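Local coordinates for protein leucine aminopeptidase A1, chloroplastic (Solanum lycopersicum, PDB 4KSI) that removes N-terminal amino acids, preferably leucine, from peptides as a hexameric, magnesium-dependent aminopeptidase of the M17 family and regulates wound signalling and insect defence, at residues T303-G308 against N383-G388; E24-K29 against F171-F176; S134-N139 against K182-S187; I319-N324 against P505-E510; G44-I49 against R138-A143. All coordinates share one frame; numbering follows the deposited sequence.

Interaction 1: T303-G308 against N383-G388. With MG (magnesium ion), chain B; MG (magnesium ion), chain C; SO4 (sulfate ion), chain D.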
# COMPACT_ATOMS: atom_id res chain seq x y z
N THR A 303 13.96 25.32 0.08
CA THR A 303 13.40 25.84 -1.13
C THR A 303 12.77 24.72 -1.98
O THR A 303 11.90 24.98 -2.87
CB THR A 303 14.45 26.64 -1.93
OG1 THR A 303 15.51 25.76 -2.33
CG2 THR A 303 15.01 27.86 -1.13
N PHE A 304 13.22 23.50 -1.73
CA PHE A 304 12.52 22.29 -2.17
C PHE A 304 12.86 21.14 -1.24
O PHE A 304 13.99 21.03 -0.75
CB PHE A 304 12.84 21.85 -3.62
CG PHE A 304 11.93 20.75 -4.09
CD1 PHE A 304 10.57 21.02 -4.37
CD2 PHE A 304 12.36 19.42 -4.11
CE1 PHE A 304 9.68 19.98 -4.71
CE2 PHE A 304 11.51 18.40 -4.49
CZ PHE A 304 10.17 18.68 -4.78
N ASP A 305 11.92 20.22 -1.05
CA ASP A 305 12.18 19.05 -0.21
C ASP A 305 11.69 17.81 -0.91
O ASP A 305 10.47 17.56 -0.99
CB ASP A 305 11.47 19.19 1.14
CG ASP A 305 11.69 17.98 2.06
OD1 ASP A 305 12.64 17.18 1.84
OD2 ASP A 305 10.90 17.82 3.04
N SER A 306 12.63 17.03 -1.47
CA SER A 306 12.25 15.75 -2.08
C SER A 306 12.04 14.70 -0.98
O SER A 306 11.51 13.67 -1.26
CB SER A 306 13.33 15.25 -3.06
OG SER A 306 14.55 14.95 -2.34
N GLY A 307 12.52 14.93 0.25
CA GLY A 307 12.63 13.83 1.23
C GLY A 307 14.05 13.29 1.33
O GLY A 307 14.41 12.66 2.33
N GLY A 308 14.89 13.53 0.30
CA GLY A 308 16.26 12.96 0.27
C GLY A 308 16.11 11.46 0.05
O GLY A 308 15.11 11.01 -0.56
N ASN A 383 15.52 9.38 9.55
CA ASN A 383 14.68 9.65 8.36
C ASN A 383 15.13 10.95 7.73
O ASN A 383 15.10 11.98 8.39
CB ASN A 383 13.17 9.72 8.73
CG ASN A 383 12.24 9.75 7.50
OD1 ASN A 383 12.48 10.48 6.51
ND2 ASN A 383 11.14 8.96 7.56
N THR A 384 15.60 10.93 6.49
CA THR A 384 16.14 12.15 5.91
C THR A 384 15.07 13.13 5.50
O THR A 384 15.39 14.22 5.05
CB THR A 384 17.03 11.87 4.65
OG1 THR A 384 16.21 11.31 3.61
CG2 THR A 384 18.18 10.88 5.02
N ASP A 385 13.81 12.70 5.58
CA ASP A 385 12.71 13.59 5.27
C ASP A 385 12.27 14.40 6.51
O ASP A 385 11.32 15.21 6.46
CB ASP A 385 11.54 12.80 4.68
CG ASP A 385 10.47 13.73 4.07
OD1 ASP A 385 10.71 14.98 3.83
OD2 ASP A 385 9.39 13.24 3.81
N ALA A 386 12.94 14.20 7.64
CA ALA A 386 12.75 15.09 8.76
C ALA A 386 13.99 16.01 8.83
O ALA A 386 14.69 16.08 9.86
CB ALA A 386 12.50 14.29 10.07
N GLU A 387 14.24 16.73 7.73
CA GLU A 387 15.50 17.45 7.51
C GLU A 387 15.36 18.90 7.95
O GLU A 387 16.34 19.56 8.26
CB GLU A 387 15.87 17.41 5.99
CG GLU A 387 15.09 18.41 5.10
CD GLU A 387 13.57 18.18 5.09
OE1 GLU A 387 13.06 17.02 5.01
OE2 GLU A 387 12.82 19.19 5.15
N GLY A 388 14.13 19.39 7.99
CA GLY A 388 13.92 20.79 8.35
C GLY A 388 14.37 21.06 9.77
O GLY A 388 15.01 22.11 10.06
MG MG B . 11.09 16.78 4.79
MG MG C . 10.82 19.74 4.87
S SO4 D . 11.12 18.44 9.24
O1 SO4 D . 11.59 18.16 7.85
O2 SO4 D . 10.57 19.76 8.79
O3 SO4 D . 9.97 17.60 9.69
O4 SO4 D . 12.06 18.27 10.30
O HOH W 1 9.83 17.65 5.77

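Interaction 2: E24-K29 against F171-F176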
# COMPACT_ATOMS: atom_id res chain seq x y z
N GLU A 24 7.01 40.41 -15.14
CA GLU A 24 6.93 41.47 -14.10
C GLU A 24 6.02 41.11 -12.90
O GLU A 24 5.01 40.41 -13.07
CB GLU A 24 6.38 42.74 -14.75
CG GLU A 24 7.12 44.02 -14.39
CD GLU A 24 8.48 44.15 -15.08
OE1 GLU A 24 8.64 45.02 -15.98
OE2 GLU A 24 9.40 43.37 -14.73
N SER A 25 6.38 41.55 -11.70
CA SER A 25 5.56 41.32 -10.49
C SER A 25 4.12 41.91 -10.61
O SER A 25 3.94 42.99 -11.19
CB SER A 25 6.25 41.91 -9.25
OG SER A 25 5.32 42.11 -8.19
N ASP A 26 3.13 41.18 -10.07
CA ASP A 26 1.74 41.67 -9.98
C ASP A 26 1.33 42.22 -8.61
O ASP A 26 0.12 42.27 -8.35
CB ASP A 26 0.72 40.58 -10.39
CG ASP A 26 0.96 40.09 -11.83
OD1 ASP A 26 0.53 40.84 -12.76
OD2 ASP A 26 1.60 39.00 -12.00
N ALA A 27 2.30 42.59 -7.74
CA ALA A 27 1.97 43.23 -6.44
C ALA A 27 0.94 44.35 -6.71
O ALA A 27 1.10 45.11 -7.69
CB ALA A 27 3.20 43.80 -5.75
N PRO A 28 -0.16 44.40 -5.91
CA PRO A 28 -1.17 45.46 -6.20
C PRO A 28 -0.62 46.90 -6.13
O PRO A 28 0.36 47.14 -5.41
CB PRO A 28 -2.27 45.21 -5.12
CG PRO A 28 -2.14 43.77 -4.75
CD PRO A 28 -0.68 43.38 -4.98
N LYS A 29 -1.20 47.83 -6.92
CA LYS A 29 -0.86 49.25 -6.82
C LYS A 29 -2.09 50.14 -6.56
O LYS A 29 -2.61 50.76 -7.45
CB LYS A 29 -0.12 49.66 -8.07
CG LYS A 29 1.25 48.98 -8.13
CD LYS A 29 1.85 48.95 -9.54
CE LYS A 29 1.15 47.93 -10.44
NZ LYS A 29 1.93 47.85 -11.71
N PHE A 171 -4.71 40.56 -5.29
CA PHE A 171 -3.44 40.05 -5.80
C PHE A 171 -3.65 38.78 -6.63
O PHE A 171 -4.22 37.80 -6.13
CB PHE A 171 -2.51 39.74 -4.65
CG PHE A 171 -1.17 39.16 -5.07
CD1 PHE A 171 -0.29 39.89 -5.86
CD2 PHE A 171 -0.80 37.89 -4.65
CE1 PHE A 171 0.94 39.35 -6.25
CE2 PHE A 171 0.43 37.35 -5.02
CZ PHE A 171 1.29 38.08 -5.80
N GLU A 172 -3.20 38.79 -7.89
CA GLU A 172 -3.19 37.56 -8.67
C GLU A 172 -1.77 37.40 -9.23
O GLU A 172 -1.29 38.25 -9.92
CB GLU A 172 -4.22 37.61 -9.81
CG GLU A 172 -4.66 36.22 -10.29
CD GLU A 172 -5.63 36.22 -11.53
OE1 GLU A 172 -5.55 37.08 -12.47
OE2 GLU A 172 -6.48 35.30 -11.57
N ASP A 173 -1.11 36.30 -8.92
CA ASP A 173 0.28 36.12 -9.30
C ASP A 173 0.35 35.52 -10.72
O ASP A 173 0.12 34.33 -10.89
CB ASP A 173 0.94 35.21 -8.29
CG ASP A 173 2.47 35.15 -8.47
OD1 ASP A 173 3.03 35.69 -9.45
OD2 ASP A 173 3.13 34.54 -7.61
N ASN A 174 0.70 36.32 -11.73
CA ASN A 174 0.73 35.85 -13.09
C ASN A 174 2.13 35.82 -13.67
O ASN A 174 2.28 35.79 -14.90
CB ASN A 174 -0.20 36.68 -13.99
CG ASN A 174 -1.68 36.50 -13.62
OD1 ASN A 174 -2.40 37.46 -13.52
ND2 ASN A 174 -2.11 35.29 -13.38
N ARG A 175 3.14 35.78 -12.81
CA ARG A 175 4.53 35.78 -13.29
C ARG A 175 4.88 34.59 -14.19
O ARG A 175 5.80 34.68 -15.01
CB ARG A 175 5.45 35.82 -12.10
CG ARG A 175 5.39 37.20 -11.40
CD ARG A 175 6.33 37.13 -10.16
NE ARG A 175 5.79 36.11 -9.23
CZ ARG A 175 6.51 35.49 -8.32
NH1 ARG A 175 7.81 35.83 -8.17
NH2 ARG A 175 5.95 34.55 -7.54
N PHE A 176 4.19 33.46 -14.03
CA PHE A 176 4.58 32.25 -14.81
C PHE A 176 3.56 31.78 -15.83
O PHE A 176 3.61 30.65 -16.33
CB PHE A 176 4.99 31.15 -13.84
CG PHE A 176 6.01 31.62 -12.85
CD1 PHE A 176 7.36 31.68 -13.19
CD2 PHE A 176 5.62 32.02 -11.58
CE1 PHE A 176 8.30 32.14 -12.28
CE2 PHE A 176 6.56 32.53 -10.67
CZ PHE A 176 7.90 32.59 -11.02
O HOH W 2 -2.30 41.78 -8.60

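Interaction 3: S134-N139 against K182-S187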
# COMPACT_ATOMS: atom_id res chain seq x y z
N SER A 134 -14.34 40.99 -11.04
CA SER A 134 -15.24 40.44 -11.99
C SER A 134 -15.99 41.50 -12.85
O SER A 134 -16.54 41.16 -13.91
CB SER A 134 -16.16 39.43 -11.31
OG SER A 134 -17.18 40.11 -10.69
N SER A 135 -15.97 42.78 -12.46
CA SER A 135 -16.51 43.85 -13.31
C SER A 135 -15.42 44.83 -13.81
O SER A 135 -15.72 45.89 -14.34
CB SER A 135 -17.65 44.60 -12.62
OG SER A 135 -17.24 45.07 -11.34
N GLN A 136 -14.16 44.41 -13.69
CA GLN A 136 -13.04 45.23 -14.11
C GLN A 136 -13.12 46.63 -13.52
O GLN A 136 -12.83 47.59 -14.20
CB GLN A 136 -13.01 45.31 -15.65
CG GLN A 136 -12.58 43.99 -16.27
CD GLN A 136 -12.53 44.04 -17.80
OE1 GLN A 136 -13.57 43.97 -18.49
NE2 GLN A 136 -11.34 44.18 -18.32
N ALA A 137 -13.54 46.75 -12.27
CA ALA A 137 -13.63 48.05 -11.61
C ALA A 137 -12.24 48.67 -11.31
O ALA A 137 -11.28 47.95 -10.97
CB ALA A 137 -14.39 47.89 -10.31
N ARG A 138 -12.16 49.99 -11.41
CA ARG A 138 -10.92 50.71 -11.16
C ARG A 138 -10.95 51.45 -9.82
O ARG A 138 -9.96 51.44 -9.08
CB ARG A 138 -10.66 51.65 -12.33
CG ARG A 138 -10.67 50.87 -13.65
CD ARG A 138 -11.32 51.65 -14.78
NE ARG A 138 -12.47 52.43 -14.30
CZ ARG A 138 -13.01 53.41 -15.01
NH1 ARG A 138 -12.48 53.67 -16.19
NH2 ARG A 138 -14.04 54.11 -14.54
N ASN A 139 -12.10 52.07 -9.52
CA ASN A 139 -12.31 52.86 -8.32
C ASN A 139 -13.48 52.31 -7.53
O ASN A 139 -14.64 52.31 -8.02
CB ASN A 139 -12.63 54.32 -8.72
CG ASN A 139 -11.62 54.86 -9.76
OD1 ASN A 139 -12.00 55.16 -10.90
ND2 ASN A 139 -10.31 54.84 -9.41
N LYS A 182 -3.79 41.90 -16.48
CA LYS A 182 -3.41 42.71 -15.30
C LYS A 182 -4.66 43.17 -14.47
O LYS A 182 -5.73 43.44 -15.04
CB LYS A 182 -2.57 43.90 -15.77
CG LYS A 182 -2.28 44.96 -14.70
N SER A 183 -4.52 43.25 -13.13
CA SER A 183 -5.60 43.75 -12.23
C SER A 183 -5.96 45.20 -12.59
O SER A 183 -5.07 45.99 -12.94
CB SER A 183 -5.16 43.64 -10.75
OG SER A 183 -6.02 44.38 -9.87
N THR A 184 -7.24 45.54 -12.55
CA THR A 184 -7.68 46.86 -12.99
C THR A 184 -7.88 47.80 -11.77
O THR A 184 -8.10 49.01 -11.91
CB THR A 184 -9.02 46.75 -13.74
OG1 THR A 184 -9.99 46.18 -12.85
CG2 THR A 184 -8.91 45.84 -14.98
N LEU A 185 -7.83 47.25 -10.57
CA LEU A 185 -8.23 48.04 -9.39
C LEU A 185 -7.14 49.10 -9.10
O LEU A 185 -5.98 48.75 -8.98
CB LEU A 185 -8.43 47.13 -8.17
CG LEU A 185 -8.81 47.88 -6.92
CD1 LEU A 185 -10.21 48.43 -7.03
CD2 LEU A 185 -8.68 46.91 -5.75
N GLU A 186 -7.55 50.36 -8.96
CA GLU A 186 -6.64 51.48 -8.80
C GLU A 186 -6.84 52.25 -7.49
O GLU A 186 -5.89 52.84 -6.96
CB GLU A 186 -6.84 52.43 -9.96
CG GLU A 186 -6.16 51.94 -11.24
CD GLU A 186 -6.48 52.79 -12.47
OE1 GLU A 186 -6.88 53.96 -12.31
OE2 GLU A 186 -6.36 52.27 -13.61
N SER A 187 -8.09 52.29 -6.98
CA SER A 187 -8.31 53.05 -5.78
C SER A 187 -9.44 52.46 -4.92
O SER A 187 -10.36 51.81 -5.45
CB SER A 187 -8.58 54.51 -6.13
OG SER A 187 -9.92 54.67 -6.57
O HOH W 3 -7.91 55.57 -10.61

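Interaction 4: I319-N324 against P505-E510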
# COMPACT_ATOMS: atom_id res chain seq x y z
N ILE A 319 4.69 15.79 -2.91
CA ILE A 319 6.07 16.18 -3.32
C ILE A 319 5.99 17.36 -4.29
O ILE A 319 6.83 18.21 -4.24
CB ILE A 319 6.90 15.02 -3.89
CG1 ILE A 319 8.40 15.38 -3.91
CG2 ILE A 319 6.32 14.46 -5.22
CD1 ILE A 319 9.22 14.15 -4.39
N GLU A 320 4.96 17.37 -5.16
CA GLU A 320 4.83 18.40 -6.16
C GLU A 320 4.50 19.79 -5.54
O GLU A 320 4.50 20.75 -6.27
CB GLU A 320 3.78 17.98 -7.21
CG GLU A 320 2.30 18.00 -6.73
CD GLU A 320 1.92 16.85 -5.73
OE1 GLU A 320 2.64 15.80 -5.54
OE2 GLU A 320 0.84 16.99 -5.11
N LEU A 321 4.21 19.89 -4.23
CA LEU A 321 3.97 21.21 -3.60
C LEU A 321 5.15 21.66 -2.74
O LEU A 321 5.06 22.72 -2.09
CB LEU A 321 2.70 21.19 -2.74
CG LEU A 321 1.44 20.87 -3.57
CD1 LEU A 321 0.20 20.69 -2.68
CD2 LEU A 321 1.20 21.97 -4.57
N MET A 322 6.26 20.89 -2.73
CA MET A 322 7.32 21.12 -1.73
C MET A 322 8.18 22.35 -1.98
O MET A 322 9.09 22.65 -1.18
CB MET A 322 8.17 19.86 -1.45
CG MET A 322 7.43 18.72 -0.73
SD MET A 322 6.79 19.26 0.90
CE MET A 322 5.05 19.65 0.57
N LYS A 323 7.91 23.09 -3.06
CA LYS A 323 8.43 24.47 -3.13
C LYS A 323 7.92 25.27 -1.91
O LYS A 323 8.48 26.33 -1.60
CB LYS A 323 7.94 25.19 -4.41
CG LYS A 323 6.41 25.42 -4.44
CD LYS A 323 5.94 26.08 -5.76
CE LYS A 323 4.42 26.32 -5.72
NZ LYS A 323 3.95 26.82 -7.09
N ASN A 324 6.84 24.81 -1.24
CA ASN A 324 6.31 25.63 -0.15
C ASN A 324 6.94 25.26 1.20
O ASN A 324 6.53 25.78 2.26
CB ASN A 324 4.79 25.54 -0.06
CG ASN A 324 4.33 24.20 0.39
OD1 ASN A 324 5.13 23.39 0.85
ND2 ASN A 324 3.04 23.94 0.27
N PRO A 505 -1.20 26.15 6.93
CA PRO A 505 -1.80 27.38 6.37
C PRO A 505 -0.93 28.25 5.45
O PRO A 505 -1.45 29.24 4.92
CB PRO A 505 -2.25 28.15 7.61
CG PRO A 505 -1.37 27.65 8.72
CD PRO A 505 -1.05 26.22 8.39
N VAL A 506 0.34 27.87 5.24
CA VAL A 506 1.17 28.55 4.25
C VAL A 506 0.65 28.32 2.83
O VAL A 506 1.06 29.02 1.91
CB VAL A 506 2.69 28.16 4.32
CG1 VAL A 506 3.32 28.52 5.70
CG2 VAL A 506 2.86 26.68 4.00
N TRP A 507 -0.23 27.34 2.63
CA TRP A 507 -0.66 27.01 1.26
C TRP A 507 -2.16 26.82 1.17
O TRP A 507 -2.72 26.12 2.02
CB TRP A 507 0.02 25.72 0.78
CG TRP A 507 -0.25 25.44 -0.69
CD1 TRP A 507 -1.18 24.54 -1.25
CD2 TRP A 507 0.37 26.12 -1.84
NE1 TRP A 507 -1.17 24.63 -2.62
CE2 TRP A 507 -0.22 25.53 -3.04
CE3 TRP A 507 1.35 27.12 -1.98
CZ2 TRP A 507 0.12 25.96 -4.31
CZ3 TRP A 507 1.72 27.51 -3.26
CH2 TRP A 507 1.10 26.96 -4.41
N SER A 508 -2.84 27.40 0.19
CA SER A 508 -4.29 27.14 0.08
C SER A 508 -4.52 26.14 -1.06
O SER A 508 -4.27 26.48 -2.25
CB SER A 508 -5.06 28.45 -0.17
OG SER A 508 -6.34 28.21 -0.70
N ASP A 509 -4.95 24.92 -0.72
CA ASP A 509 -5.43 23.95 -1.75
C ASP A 509 -6.59 24.43 -2.61
O ASP A 509 -6.60 24.15 -3.80
CB ASP A 509 -5.79 22.61 -1.13
CG ASP A 509 -4.58 21.91 -0.52
OD1 ASP A 509 -3.54 21.74 -1.19
OD2 ASP A 509 -4.67 21.58 0.68
N GLU A 510 -7.56 25.11 -2.03
CA GLU A 510 -8.71 25.59 -2.77
C GLU A 510 -8.27 26.68 -3.76
O GLU A 510 -8.73 26.69 -4.89
CB GLU A 510 -9.86 26.10 -1.85

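Interaction 5: G44-I49 against R138-A143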
# COMPACT_ATOMS: atom_id res chain seq x y z
N GLY A 44 -18.26 56.18 -8.39
CA GLY A 44 -17.16 55.35 -8.84
C GLY A 44 -17.76 54.13 -9.45
O GLY A 44 -18.92 54.13 -9.77
N ASP A 45 -16.97 53.06 -9.59
CA ASP A 45 -17.40 51.93 -10.38
C ASP A 45 -18.11 50.91 -9.51
O ASP A 45 -18.91 50.13 -10.03
CB ASP A 45 -16.19 51.21 -10.97
CG ASP A 45 -15.32 52.14 -11.89
OD1 ASP A 45 -15.87 52.99 -12.58
OD2 ASP A 45 -14.08 52.00 -11.89
N LEU A 46 -17.77 50.82 -8.22
CA LEU A 46 -18.40 49.80 -7.39
C LEU A 46 -18.42 50.20 -5.91
O LEU A 46 -17.39 50.57 -5.35
CB LEU A 46 -17.68 48.46 -7.57
CG LEU A 46 -18.03 47.40 -6.49
CD1 LEU A 46 -19.36 46.74 -6.82
CD2 LEU A 46 -16.95 46.32 -6.45
N LEU A 47 -19.58 50.09 -5.30
CA LEU A 47 -19.71 50.22 -3.88
C LEU A 47 -20.05 48.88 -3.24
O LEU A 47 -21.08 48.26 -3.59
CB LEU A 47 -20.81 51.27 -3.59
CG LEU A 47 -21.27 51.37 -2.16
CD1 LEU A 47 -20.24 52.01 -1.24
CD2 LEU A 47 -22.62 52.08 -2.10
N ALA A 48 -19.19 48.40 -2.34
CA ALA A 48 -19.45 47.19 -1.56
C ALA A 48 -19.94 47.53 -0.15
O ALA A 48 -19.28 48.34 0.55
CB ALA A 48 -18.20 46.37 -1.47
N ILE A 49 -21.08 46.97 0.28
CA ILE A 49 -21.60 47.24 1.62
C ILE A 49 -21.55 45.96 2.46
O ILE A 49 -22.09 44.95 2.06
CB ILE A 49 -23.06 47.76 1.58
CG1 ILE A 49 -23.17 49.05 0.74
CG2 ILE A 49 -23.62 47.97 2.99
CD1 ILE A 49 -22.48 50.25 1.35
N ARG A 138 -12.16 49.99 -11.41
CA ARG A 138 -10.92 50.71 -11.16
C ARG A 138 -10.95 51.45 -9.82
O ARG A 138 -9.96 51.44 -9.08
CB ARG A 138 -10.66 51.65 -12.33
CG ARG A 138 -10.67 50.87 -13.65
CD ARG A 138 -11.32 51.65 -14.78
NE ARG A 138 -12.47 52.43 -14.30
CZ ARG A 138 -13.01 53.41 -15.01
NH1 ARG A 138 -12.48 53.67 -16.19
NH2 ARG A 138 -14.04 54.11 -14.54
N ASN A 139 -12.10 52.07 -9.52
CA ASN A 139 -12.31 52.86 -8.32
C ASN A 139 -13.48 52.31 -7.53
O ASN A 139 -14.64 52.31 -8.02
CB ASN A 139 -12.63 54.32 -8.72
CG ASN A 139 -11.62 54.86 -9.76
OD1 ASN A 139 -12.00 55.16 -10.90
ND2 ASN A 139 -10.31 54.84 -9.41
N ILE A 140 -13.21 51.85 -6.31
CA ILE A 140 -14.28 51.24 -5.49
C ILE A 140 -14.39 51.91 -4.13
O ILE A 140 -13.49 52.63 -3.72
CB ILE A 140 -14.07 49.70 -5.38
CG1 ILE A 140 -12.93 49.31 -4.41
CG2 ILE A 140 -13.85 49.14 -6.78
CD1 ILE A 140 -12.75 47.81 -4.20
N ALA A 141 -15.46 51.62 -3.41
CA ALA A 141 -15.64 52.07 -2.05
C ALA A 141 -16.19 50.89 -1.26
O ALA A 141 -16.86 50.03 -1.84
CB ALA A 141 -16.62 53.24 -2.01
N VAL A 142 -15.95 50.88 0.05
CA VAL A 142 -16.53 49.87 0.95
C VAL A 142 -17.09 50.63 2.13
O VAL A 142 -16.44 51.58 2.61
CB VAL A 142 -15.43 48.89 1.47
CG1 VAL A 142 -16.02 47.87 2.44
CG2 VAL A 142 -14.83 48.15 0.27
N ALA A 143 -18.28 50.26 2.58
CA ALA A 143 -18.84 50.80 3.83
C ALA A 143 -19.52 49.68 4.57
O ALA A 143 -19.85 48.62 4.01
CB ALA A 143 -19.85 51.88 3.53
O HOH W 4 -14.57 55.46 -11.67

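Interaction 1: T303-G308 against N383-G388
Asp-305 and Asp-385 meet at a magnesium ion, in the two-metal centre of an M17 aminopeptidase. Asp-305 OD2 binds the first ion at 2.0 Å; its longer bond to the second ion makes it a bridge. Asp-385 holds the first ion twice, through OD1 and backbone O, while its OD2 turns to a salt bridge with Lys-312, predicted to be catalytic. Glu-387 comes from the direction opposite to Asp-305 and spans both ions, its carboxylate turned 57° from the aspartate's, with OE1 on the first ion and OE2 on the second, where Lys-300 and Asp-325 also bind. The metals thus let carboxylate oxygens lie as close as 3.0 Å, Asp-305 OD2 to Glu-387 OE1. Asp-305 OD1 accepts Gly-307 N in an Asx turn, which helps fix the carboxylate. Gly-307 CA packs 3.6 Å from Asp-385 CG, and at its backbone angles (phi 100°) a CB would press against the preceding carbonyl O, which calls for glycine. Gly-307 O accepts Thr-384 OG1 at 2.6 Å, in the carbonyl plane; the same hydroxyl accepts from Asn-310 N. A valine in place of Thr-384 would probably leave Gly-307 O and Asn-310 N without this shared mate and the two segments less firmly tied beside the metals. Beyond the ions, Gly-388 N donates to sulfate O1 at 2.8 Å, and a water joining both magnesium ions donates to that same oxygen.

Interaction 2: E24-K29 against F171-F176
Asp-26 reaches from the loop 24-29 into the backbone of 171-176, which runs the other way. Its CB lies 3.1 Å from Glu-172 O. CG follows the same carbonyl at a slightly greater distance, having been set beside the Asp-26 backbone N by a chi1 of -59°. At the tip, OD2 accepts Asn-174 N at 2.8 Å, the donor standing above the carboxylate plane, and also touches Asn-174 CB. The backbone of Asp-26 borders the Phe-171 ring: Asp-26 O sits at its edge, 3.5 Å from CD1, with Ala-27 N near the ring plane beside it. Pro-28 CD packs on Phe-171 CD1 at 3.6 Å, the two side chains crossing at about a right angle. A water bridges Asp-26 O and Glu-172 N. The contact joins the loop before strand 31-35 to the loop after helix 152-170, away from the metal site, with Ile-214 of helix 197-221 touching both Pro-28 and Phe-171. Arg-175 CG rests against Glu-24 O, while its NE and NH2 grip Asp-173 side-on, one nitrogen to each carboxylate oxygen. Asp-173 OD1 is 4.4 Å from Asp-26 OD2, so this salt bridge probably offsets the repulsion of two neighbouring acids.

Interaction 3: S134-N139 against K182-S187
Arg-138 O takes two backbone N-H groups in succession, from Glu-186 N at 2.6 Å and Ser-187 N at 2.9 Å, both in the carbonyl plane. One residue earlier, Ala-137 O accepts Thr-184 OG1 at 2.9 Å, but the donor stands 54° out of the carbonyl plane; a chi1 of 59° puts that hydroxyl between the threonine's own N and carbonyl carbon. Leu-185 CA comes to the same oxygen at 3.4 Å in a CA-H...O contact, and Arg-138 CA makes a like contact with Thr-184 O. At the far end Asn-139 ND2 donates to Ser-187 OG at 2.9 Å, the hydroxyl lying close to the amide plane, where the two residues form a parallel bridge with both side chains on one face. The other N-H of ND2 goes to a water that donates to Glu-186 OE1. With an alanine at Asn-139, Ser-187 OG would probably lose its donor and the water its link to this strand. What positions these groups lies further out: Gln-136, with positive phi, is the C-prime residue of a Schellman motif ending helix 119-134, which turns the chain into strand 139-144. Strand 187-191 starts beside it, reached through helix 152-170 in a beta-alpha-beta crossover, and Leu-185 packs on that helix at Val-166 and Ser-170.

Interaction 4: I319-N324 against P505-E510
Asn-324 N donates to Leu-321 O at 2.9 Å, and this 3-10 turn presents Leu-321 and Lys-323 to the indole of Trp-507. No hydrogen bond crosses between the segments. Leu-321 brings CD2 to 4.1 Å from Trp-507 NE1 and about as close to CE2 and CZ2, crossing the indole at roughly a right angle. Lys-323, fully extended beyond CG, lays its CE 3.6 Å from Trp-507 CH2 at the six-membered end. Its ammonium continues past the ring to Asn-221 O at the end of helix 197-221. Asn-324 is modelled in two conformers; in one of them ND2 lies 3.5 Å from Trp-507 CB, a placement best taken as doubtful. With Trp-507 CG anti to the backbone N, chi1 -173°, the indole extends toward Leu-321 and Lys-323. Asp-509 OD1 lies at the ring edge, in its plane, and also 4.2 Å from Leu-321 CD1; Asp-509 OD1 has its salt bridge with Arg-318. Val-220 of helix 197-221 touches Trp-507 as well. The indole thus joins strand 507-508 to the turn leading into helix 327-342, within the M17 catalytic domain, and Asp-325, next along that turn, is a magnesium ligand.

Interaction 5: G44-I49 against R138-A143
Asp-45 CG stands beside its own backbone N, chi1 -58°, which turns the carboxylate onto the chain at Arg-138, while bends at chi2 and chi3 fold the arginine back to meet it. OD2 of Asp-45 accepts three times: from Arg-138 N at 2.8 Å on the anti side, from Asn-139 N from above the carboxylate plane, and from Arg-138 NE on the syn side. Arg-138 NH2 completes a side-on salt bridge to Asp-45 OD1 at 2.9 Å; the arginine has a second conformer, so the part played by its guanidinium is less certain than the backbone bonds. A water ties OD1 to Asn-139 OD1. From here strands 46-52 and 139-144 run parallel in the mixed six-stranded sheet of the N-terminal domain, whose family belongs to the macro clan. Asp-45 N bonds to Asn-139 O at 2.9 Å, then the ladder proceeds through Ala-141 N to Leu-46 O, Ala-48 N to Ala-141 O and Ala-143 N to Ala-48 O at 3.0 Å. On one face Leu-46 CB lies 4.0 Å from Ile-140 CG2, and Ala-48 CB meets Val-142 CG2 beneath helix 119-134. On the other face Leu-47 CD1 touches Ala-141 CB at 3.9 Å, and Ile-49, also modelled twice, lays CD1 against Ala-143 CB; Leu-191 of the next strand packs on both alanines.

Interactions 3 and 5 share Arg-138 and Asn-139, their centres about 10 Å apart: side by side they join strands 187-191, 139-144 and 46-52 of the N-terminal sheet. Interaction 2 lies about 14 Å from interaction 3 (centres), and interaction 5 is nested in the chain loop closed by interaction 2. Interactions 1 and 4 come later in sequence, in the catalytic domain, where their segments alternate along the chain and Phe-304 packs on Met-322; both touch the second subunit. The centres of interactions 1 and 5 are about 47 Å apart, on opposite sides of the chain's centre, so the N-terminal sheet contacts lie well away from the metal centre.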